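Exodeoxyribonuclease (Neisseria meningitidis, PDB 2JC5) probably cleaves the DNA backbone at abasic sites as a magnesium- or manganese-dependent endonuclease, and may also act as a 3'-5' exonuclease on double-stranded DNA. Local coordinates at residues M1-R13 against F244-Y256. Sequence-based numbering, arbitrary orientation. Where two conformers were deposited one is given.
Sequences MLKIISANVNGIR and FSDHAPLVVEYDY. With MG (magnesium ion), chain B.
Asn8 lies against one face of the His247 ring, its CB 3.5 Å from the ring centroid and 11° off the normal, a CH-pi contact. Asn8 carries CG anti to its own backbone N (chi1 175°), which lays the amide over the CD2-NE2 side of the imidazole. The amide does not bond to the ring: ND2 donates to Asp149, while OD1 accepts from Asn10 N at 2.9 Å, closing an Asx turn that fixes the amide's rotation. On the ring itself, ND1 is hydrogen-bonded to Asp221, which fixes the rotation of the imidazole, the predicted proton acceptor.

Ser245 suits its place because one small hydroxyl does two jobs: OG donates to Asn8 O at 2.6 Å and accepts from His247 N in an ST turn, pinning the loop before strand 250-254 to the end of strand 2-8. Next to it, Asn10 uses its neutral amide oxygen OD1 to bind magnesium at 2.3 Å, with Glu36 as the other protein ligand. Asp246 OD1 faces Asn10 CB at 3.3 Å and reaches the metal indirectly, through a water it shares with Asn8 OD1; OD2 takes a second metal-bound water and a bond from Trp204.

Behind the site, strands 2-8 and 250-254 run antiparallel, joined by six backbone hydrogen bonds. Beta-branched side chains suit this buried, extended backbone: Ile5 CG1 packs alongside Val251 CG2 at 3.8 Å. On the opposite face Ile4 CD1 meets Tyr254 CE1 at 3.9 Å, covered by strand 143-147 of the second sheet. Away from the metal, Lys3, bent near its tip, and extended Glu253 lie side by side in a long salt bridge. Strand ends and adjoining loops gathering metal-binding and putative catalytic residues at one end of a two-sheet sandwich characterise the DNase I-like fold of AP/ExoA nucleases.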
ATOM      1  N   MET A   1     -12.161  13.849 -10.280  1.00 22.64           N
ATOM      2  CA  MET A   1     -11.697  12.430 -10.382  0.50 20.97           C
ATOM      3  C   MET A   1     -11.693  11.807  -8.989  1.00 20.17           C
ATOM      4  O   MET A   1     -11.612  12.521  -7.989  1.00 22.85           O
ATOM      5  CB  MET A   1     -10.272  12.349 -10.956  0.50 21.37           C
ATOM      6  CG  MET A   1     -10.035  13.033 -12.309  0.50 21.66           C
ATOM      7  SD  MET A   1     -10.615  12.057 -13.710  0.50 21.49           S
ATOM      8  CE  MET A   1     -12.358  12.474 -13.674  0.50 22.90           C
ATOM      9  N   LEU A   2     -11.771  10.478  -8.929  1.00 14.51           N
ATOM     10  CA  LEU A   2     -11.558   9.746  -7.674  1.00 12.54           C
ATOM     11  C   LEU A   2     -10.058   9.672  -7.419  1.00 10.64           C
ATOM     12  O   LEU A   2      -9.328   9.085  -8.218  1.00 10.36           O
ATOM     13  CB  LEU A   2     -12.088   8.325  -7.780  1.00 12.64           C
ATOM     14  CG  LEU A   2     -11.813   7.359  -6.618  1.00 13.77           C
ATOM     15  CD1 LEU A   2     -12.666   7.789  -5.462  1.00 16.92           C
ATOM     16  CD2 LEU A   2     -12.075   5.904  -7.025  1.00 14.30           C
ATOM     17  N   LYS A   3      -9.605  10.258  -6.315  1.00  7.93           N
ATOM     18  CA  LYS A   3      -8.188  10.292  -5.991  1.00  8.09           C
ATOM     19  C   LYS A   3      -7.954   9.355  -4.816  1.00  5.99           C
ATOM     20  O   LYS A   3      -8.547   9.516  -3.748  1.00  7.48           O
ATOM     21  CB  LYS A   3      -7.778  11.731  -5.658  1.00  9.88           C
ATOM     22  CG  LYS A   3      -6.326  11.921  -5.326  1.00 12.75           C
ATOM     23  CD  LYS A   3      -5.978  13.360  -4.968  1.00 14.33           C
ATOM     24  CE  LYS A   3      -6.105  14.265  -6.155  1.00 18.81           C
ATOM     25  NZ  LYS A   3      -4.935  15.167  -6.239  1.00 22.80           N
ATOM     26  N   ILE A   4      -7.112   8.346  -5.046  1.00  6.94           N
ATOM     27  CA  ILE A   4      -6.770   7.363  -4.031  1.00  5.88           C
ATOM     28  C   ILE A   4      -5.289   7.486  -3.708  1.00  5.84           C
ATOM     29  O   ILE A   4      -4.475   7.514  -4.621  1.00  6.57           O
ATOM     30  CB  ILE A   4      -7.063   5.920  -4.468  1.00  6.54           C
ATOM     31  CG1 ILE A   4      -8.545   5.743  -4.812  1.00  7.71           C
ATOM     32  CG2 ILE A   4      -6.665   4.972  -3.351  1.00  6.38           C
ATOM     33  CD1 ILE A   4      -8.947   4.373  -5.328  1.00  8.99           C
ATOM     34  N   ILE A   5      -4.957   7.606  -2.420  1.00  5.52           N
ATOM     35  CA  ILE A   5      -3.576   7.762  -1.970  1.00  5.63           C
ATOM     36  C   ILE A   5      -3.207   6.562  -1.141  1.00  5.72           C
ATOM     37  O   ILE A   5      -3.989   6.167  -0.275  1.00  7.23           O
ATOM     38  CB  ILE A   5      -3.380   9.051  -1.157  1.00  6.73           C
ATOM     39  CG1 ILE A   5      -3.743  10.254  -2.050  1.00  7.97           C
ATOM     40  CG2 ILE A   5      -1.953   9.138  -0.606  1.00  7.61           C
ATOM     41  CD1 ILE A   5      -3.398  11.618  -1.461  1.00  8.97           C
ATOM     42  N   SER A   6      -2.033   5.984  -1.417  1.00  6.41           N
ATOM     43  CA  SER A   6      -1.484   4.905  -0.606  1.00  6.82           C
ATOM     44  C   SER A   6      -0.230   5.435   0.076  1.00  6.26           C
ATOM     45  O   SER A   6       0.653   5.947  -0.592  1.00  5.61           O
ATOM     46  CB  SER A   6      -1.144   3.699  -1.470  1.00  7.62           C
ATOM     47  OG  SER A   6      -0.772   2.581  -0.677  1.00  8.65           O
ATOM     48  N   ALA A   7      -0.157   5.305   1.394  1.00  5.83           N
ATOM     49  CA  ALA A   7       0.995   5.811   2.128  1.00  5.50           C
ATOM     50  C   ALA A   7       1.349   4.908   3.288  1.00  6.12           C
ATOM     51  O   ALA A   7       0.548   4.703   4.206  1.00  5.80           O
ATOM     52  CB  ALA A   7       0.739   7.239   2.620  1.00  7.03           C
ATOM     53  N   ASN A   8       2.563   4.381   3.254  1.00  5.93           N
ATOM     54  CA  ASN A   8       3.145   3.781   4.446  1.00  4.57           C
ATOM     55  C   ASN A   8       3.699   4.917   5.275  1.00  3.98           C
ATOM     56  O   ASN A   8       4.624   5.633   4.846  1.00  5.82           O
ATOM     57  CB  ASN A   8       4.208   2.737   4.085  1.00  5.79           C
ATOM     58  CG  ASN A   8       4.911   2.184   5.313  1.00  6.09           C
ATOM     59  OD1 ASN A   8       5.145   2.919   6.295  1.00  7.40           O
ATOM     60  ND2 ASN A   8       5.257   0.901   5.279  1.00  7.00           N
ATOM     61  N   VAL A   9       3.043   5.150   6.414  1.00  4.60           N
ATOM     62  CA  VAL A   9       3.294   6.342   7.229  1.00  5.44           C
ATOM     63  C   VAL A   9       4.403   6.190   8.257  1.00  4.75           C
ATOM     64  O   VAL A   9       4.758   7.160   8.931  1.00  6.42           O
ATOM     65  CB  VAL A   9       1.996   6.874   7.888  1.00  6.07           C
ATOM     66  CG1 VAL A   9       1.006   7.331   6.784  1.00  6.77           C
ATOM     67  CG2 VAL A   9       1.361   5.818   8.846  1.00  6.16           C
ATOM     68  N   ASN A  10       4.975   4.984   8.360  1.00  6.33           N
ATOM     69  CA  ASN A  10       6.079   4.751   9.289  1.00  6.79           C
ATOM     70  C   ASN A  10       5.741   5.258  10.692  1.00  7.09           C
ATOM     71  O   ASN A  10       6.517   5.975  11.313  1.00  6.97           O
ATOM     72  CB  ASN A  10       7.356   5.416   8.755  1.00  9.09           C
ATOM     73  CG  ASN A  10       8.617   4.897   9.417  1.00 11.24           C
ATOM     74  OD1 ASN A  10       8.722   3.710   9.748  1.00 12.49           O
ATOM     75  ND2 ASN A  10       9.598   5.780   9.581  1.00 11.82           N
ATOM     76  N   GLY A  11       4.569   4.867  11.173  1.00  5.73           N
ATOM     77  CA  GLY A  11       4.066   5.311  12.456  1.00  5.31           C
ATOM     78  C   GLY A  11       3.152   6.495  12.287  1.00  5.57           C
ATOM     79  O   GLY A  11       3.613   7.598  11.961  1.00  7.34           O
ATOM     80  N   ILE A  12       1.855   6.304  12.512  1.00  6.50           N
ATOM     81  CA  ILE A  12       0.912   7.383  12.262  0.50  5.84           C
ATOM     82  C   ILE A  12       1.129   8.554  13.233  1.00  6.17           C
ATOM     83  O   ILE A  12       0.980   9.733  12.854  1.00  8.24           O
ATOM     84  CB  ILE A  12      -0.557   6.889  12.266  0.50  5.26           C
ATOM     85  CG1 ILE A  12      -1.482   7.976  11.720  0.50  5.56           C
ATOM     86  CG2 ILE A  12      -1.010   6.459  13.668  0.50  5.70           C
ATOM     87  CD1 ILE A  12      -2.873   7.464  11.410  0.50  5.34           C
ATOM     88  N   ARG A  13       1.525   8.257  14.463  1.00  6.59           N
ATOM     89  CA  ARG A  13       1.791   9.341  15.403  1.00  7.29           C
ATOM     90  C   ARG A  13       2.978  10.199  14.918  1.00  6.91           C
ATOM     91  O   ARG A  13       2.931  11.441  14.949  1.00  8.97           O
ATOM     92  CB  ARG A  13       1.971   8.812  16.832  1.00  8.79           C
ATOM     93  CG  ARG A  13       0.663   8.366  17.454  1.00  9.22           C
ATOM     94  CD  ARG A  13       0.840   7.606  18.755  1.00 10.39           C
ATOM     95  NE  ARG A  13       1.327   6.247  18.521  1.00  9.94           N
ATOM     96  CZ  ARG A  13       1.620   5.385  19.487  1.00 10.13           C
ATOM     97  NH1 ARG A  13       1.464   5.738  20.762  1.00 11.22           N
ATOM     98  NH2 ARG A  13       2.027   4.161  19.181  1.00 12.08           N
ATOM     99  N   PHE A 244       6.908  12.813   5.147  1.00  8.19           N
ATOM    100  CA  PHE A 244       6.112  12.370   6.295  1.00  8.24           C
ATOM    101  C   PHE A 244       6.573  11.062   6.889  1.00  6.72           C
ATOM    102  O   PHE A 244       6.084  10.658   7.947  1.00  8.12           O
ATOM    103  CB  PHE A 244       4.661  12.120   5.862  1.00  8.35           C
ATOM    104  CG  PHE A 244       4.039  13.250   5.103  1.00  9.51           C
ATOM    105  CD1 PHE A 244       3.933  14.500   5.666  1.00  9.56           C
ATOM    106  CD2 PHE A 244       3.508  13.056   3.844  1.00  9.32           C
ATOM    107  CE1 PHE A 244       3.320  15.539   4.974  1.00  9.56           C
ATOM    108  CE2 PHE A 244       2.917  14.098   3.154  1.00  9.87           C
ATOM    109  CZ  PHE A 244       2.823  15.345   3.731  1.00  9.21           C
ATOM    110  N   SER A 245       7.490  10.393   6.201  1.00  7.32           N
ATOM    111  CA  SER A 245       7.728   8.992   6.404  1.00  6.31           C
ATOM    112  C   SER A 245       8.968   8.628   5.593  1.00  6.01           C
ATOM    113  O   SER A 245       9.422   9.442   4.775  1.00  8.00           O
ATOM    114  CB  SER A 245       6.520   8.199   5.874  1.00  7.48           C
ATOM    115  OG  SER A 245       6.765   6.819   5.788  1.00  8.29           O
ATOM    116  N   ASP A 246       9.485   7.419   5.780  1.00  5.91           N
ATOM    117  CA  ASP A 246      10.534   6.906   4.878  1.00  5.50           C
ATOM    118  C   ASP A 246       9.986   6.529   3.506  1.00  6.32           C
ATOM    119  O   ASP A 246      10.762   6.421   2.563  1.00  6.97           O
ATOM    120  CB  ASP A 246      11.373   5.764   5.487  1.00  7.57           C
ATOM    121  CG  ASP A 246      10.562   4.629   6.031  1.00  8.82           C
ATOM    122  OD1 ASP A 246       9.330   4.735   6.162  1.00  8.80           O
ATOM    123  OD2 ASP A 246      11.211   3.619   6.337  1.00 10.54           O
ATOM    124  N   HIS A 247       8.662   6.384   3.394  1.00  6.49           N
ATOM    125  CA  HIS A 247       8.007   6.236   2.102  1.00  5.37           C
ATOM    126  C   HIS A 247       7.411   7.563   1.677  1.00  7.00           C
ATOM    127  O   HIS A 247       7.178   8.446   2.513  1.00 10.11           O
ATOM    128  CB  HIS A 247       6.838   5.260   2.172  1.00  5.83           C
ATOM    129  CG  HIS A 247       7.212   3.864   2.550  1.00  6.12           C
ATOM    130  ND1 HIS A 247       7.143   2.798   1.670  1.00  6.28           N
ATOM    131  CD2 HIS A 247       7.675   3.356   3.715  1.00  6.08           C
ATOM    132  CE1 HIS A 247       7.521   1.694   2.292  1.00  7.80           C
ATOM    133  NE2 HIS A 247       7.846   2.002   3.534  1.00  7.80           N
ATOM    134  N   ALA A 248       7.170   7.691   0.371  1.00  5.36           N
ATOM    135  CA  ALA A 248       6.383   8.800  -0.187  1.00  5.28           C
ATOM    136  C   ALA A 248       4.977   8.317  -0.557  1.00  5.20           C
ATOM    137  O   ALA A 248       4.816   7.192  -1.038  1.00  7.93           O
ATOM    138  CB  ALA A 248       7.082   9.371  -1.426  1.00  7.44           C
ATOM    139  N   PRO A 249       3.948   9.166  -0.366  1.00  4.83           N
ATOM    140  CA  PRO A 249       2.604   8.787  -0.817  1.00  5.82           C
ATOM    141  C   PRO A 249       2.512   8.580  -2.313  1.00  5.24           C
ATOM    142  O   PRO A 249       3.080   9.351  -3.083  1.00  7.44           O
ATOM    143  CB  PRO A 249       1.740   9.977  -0.389  1.00  6.63           C
ATOM    144  CG  PRO A 249       2.480  10.568   0.734  1.00  6.32           C
ATOM    145  CD  PRO A 249       3.931  10.443   0.351  1.00  6.16           C
ATOM    146  N   LEU A 250       1.797   7.530  -2.702  1.00  5.48           N
ATOM    147  CA  LEU A 250       1.511   7.203  -4.087  1.00  6.43           C
ATOM    148  C   LEU A 250       0.076   7.592  -4.390  1.00  5.58           C
ATOM    149  O   LEU A 250      -0.849   7.065  -3.793  1.00  5.48           O
ATOM    150  CB  LEU A 250       1.732   5.707  -4.322  1.00  7.40           C
ATOM    151  CG  LEU A 250       1.315   5.132  -5.671  1.00  6.20           C
ATOM    152  CD1 LEU A 250       2.109   5.774  -6.831  1.00  8.88           C
ATOM    153  CD2 LEU A 250       1.441   3.620  -5.638  1.00  8.10           C
ATOM    154  N   VAL A 251      -0.090   8.564  -5.294  1.00  5.38           N
ATOM    155  CA  VAL A 251      -1.391   9.141  -5.581  1.00  6.58           C
ATOM    156  C   VAL A 251      -1.812   8.766  -6.986  1.00  7.22           C
ATOM    157  O   VAL A 251      -1.058   8.982  -7.931  1.00  7.86           O
ATOM    158  CB  VAL A 251      -1.311  10.676  -5.488  1.00  6.15           C
ATOM    159  CG1 VAL A 251      -2.703  11.313  -5.739  1.00  8.57           C
ATOM    160  CG2 VAL A 251      -0.689  11.126  -4.154  1.00  8.49           C
ATOM    161  N   VAL A 252      -3.021   8.241  -7.141  1.00  7.15           N
ATOM    162  CA  VAL A 252      -3.550   7.912  -8.484  1.00  7.06           C
ATOM    163  C   VAL A 252      -4.935   8.514  -8.610  1.00  6.39           C
ATOM    164  O   VAL A 252      -5.723   8.451  -7.662  1.00  6.64           O
ATOM    165  CB  VAL A 252      -3.604   6.401  -8.758  1.00  8.12           C
ATOM    166  CG1 VAL A 252      -4.050   6.120 -10.204  1.00  8.39           C
ATOM    167  CG2 VAL A 252      -2.229   5.759  -8.499  1.00  8.59           C
ATOM    168  N   GLU A 253      -5.212   9.100  -9.779  1.00  7.30           N
ATOM    169  CA  GLU A 253      -6.508   9.691 -10.089  1.00  8.57           C
ATOM    170  C   GLU A 253      -7.211   8.835 -11.122  1.00  8.14           C
ATOM    171  O   GLU A 253      -6.637   8.555 -12.172  1.00  7.76           O
ATOM    172  CB  GLU A 253      -6.309  11.119 -10.614  1.00 10.33           C
ATOM    173  CG  GLU A 253      -5.784  12.031  -9.534  1.00 14.21           C
ATOM    174  CD  GLU A 253      -5.506  13.431 -10.002  0.50 14.54           C
ATOM    175  OE1 GLU A 253      -6.451  14.090 -10.490  0.50 18.30           O
ATOM    176  OE2 GLU A 253      -4.345  13.875  -9.850  0.50 18.67           O
ATOM    177  N   TYR A 254      -8.449   8.436 -10.814  1.00  7.44           N
ATOM    178  CA  TYR A 254      -9.256   7.588 -11.676  1.00  7.69           C
ATOM    179  C   TYR A 254     -10.512   8.331 -12.119  1.00  8.12           C
ATOM    180  O   TYR A 254     -11.164   8.990 -11.328  1.00  8.78           O
ATOM    181  CB  TYR A 254      -9.693   6.328 -10.919  1.00  7.22           C
ATOM    182  CG  TYR A 254      -8.547   5.486 -10.401  1.00  7.09           C
ATOM    183  CD1 TYR A 254      -8.006   5.720  -9.139  1.00  7.52           C
ATOM    184  CD2 TYR A 254      -8.035   4.433 -11.153  1.00  6.71           C
ATOM    185  CE1 TYR A 254      -6.956   4.953  -8.661  1.00  7.15           C
ATOM    186  CE2 TYR A 254      -6.998   3.662 -10.685  1.00  7.80           C
ATOM    187  CZ  TYR A 254      -6.454   3.922  -9.445  1.00  6.98           C
ATOM    188  OH  TYR A 254      -5.411   3.165  -8.969  1.00  7.06           O
ATOM    189  N   ASP A 255     -10.844   8.219 -13.399  1.00  7.54           N
ATOM    190  CA  ASP A 255     -12.099   8.774 -13.914  1.00  9.09           C
ATOM    191  C   ASP A 255     -13.203   7.779 -13.600  1.00  9.67           C
ATOM    192  O   ASP A 255     -13.597   6.988 -14.452  1.00  9.92           O
ATOM    193  CB  ASP A 255     -11.980   9.015 -15.408  1.00  9.15           C
ATOM    194  CG  ASP A 255     -13.221   9.603 -16.001  1.00 10.61           C
ATOM    195  OD1 ASP A 255     -14.068  10.064 -15.219  1.00 12.74           O
ATOM    196  OD2 ASP A 255     -13.334   9.608 -17.250  1.00 10.62           O
ATOM    197  N   TYR A 256     -13.677   7.822 -12.356  1.00  8.52           N
ATOM    198  CA  TYR A 256     -14.550   6.792 -11.796  1.00  9.00           C
ATOM    199  C   TYR A 256     -15.345   7.329 -10.610  1.00  9.12           C
ATOM    200  O   TYR A 256     -14.863   8.166  -9.851  1.00 10.35           O
ATOM    201  CB  TYR A 256     -13.714   5.605 -11.349  1.00  8.56           C
ATOM    202  CG  TYR A 256     -14.492   4.433 -10.815  1.00  8.86           C
ATOM    203  CD1 TYR A 256     -14.938   3.421 -11.650  1.00  9.21           C
ATOM    204  CD2 TYR A 256     -14.793   4.341  -9.465  1.00  8.32           C
ATOM    205  CE1 TYR A 256     -15.647   2.338 -11.153  1.00  9.71           C
ATOM    206  CE2 TYR A 256     -15.479   3.269  -8.972  1.00 10.07           C
ATOM    207  CZ  TYR A 256     -15.914   2.266  -9.817  1.00  8.21           C
ATOM    208  OH  TYR A 256     -16.621   1.195  -9.300  1.00 10.54           O
TER
HETATM  209 MG    MG B1260       8.494   1.731   8.572  0.50 11.48          MG
HETATM  210  O   HOH W   1       3.970   8.022   3.067  0.50 11.00           O
HETATM  211  O   HOH W   2       3.895   4.820   0.649  1.00 11.12           O
HETATM  212  O   HOH W   3       7.876   2.694   7.082  1.00 11.57           O
HETATM  213  O   HOH W   4       6.634   9.004  10.006  1.00  9.99           O
HETATM  214  O   HOH W   5      10.402   1.692   7.892  1.00 14.27           O
HETATM  215  O   HOH W   6       9.095   0.879  10.094  1.00 17.86           O
HETATM  216  O   HOH W   7       8.381   0.213   7.569  1.00 14.90           O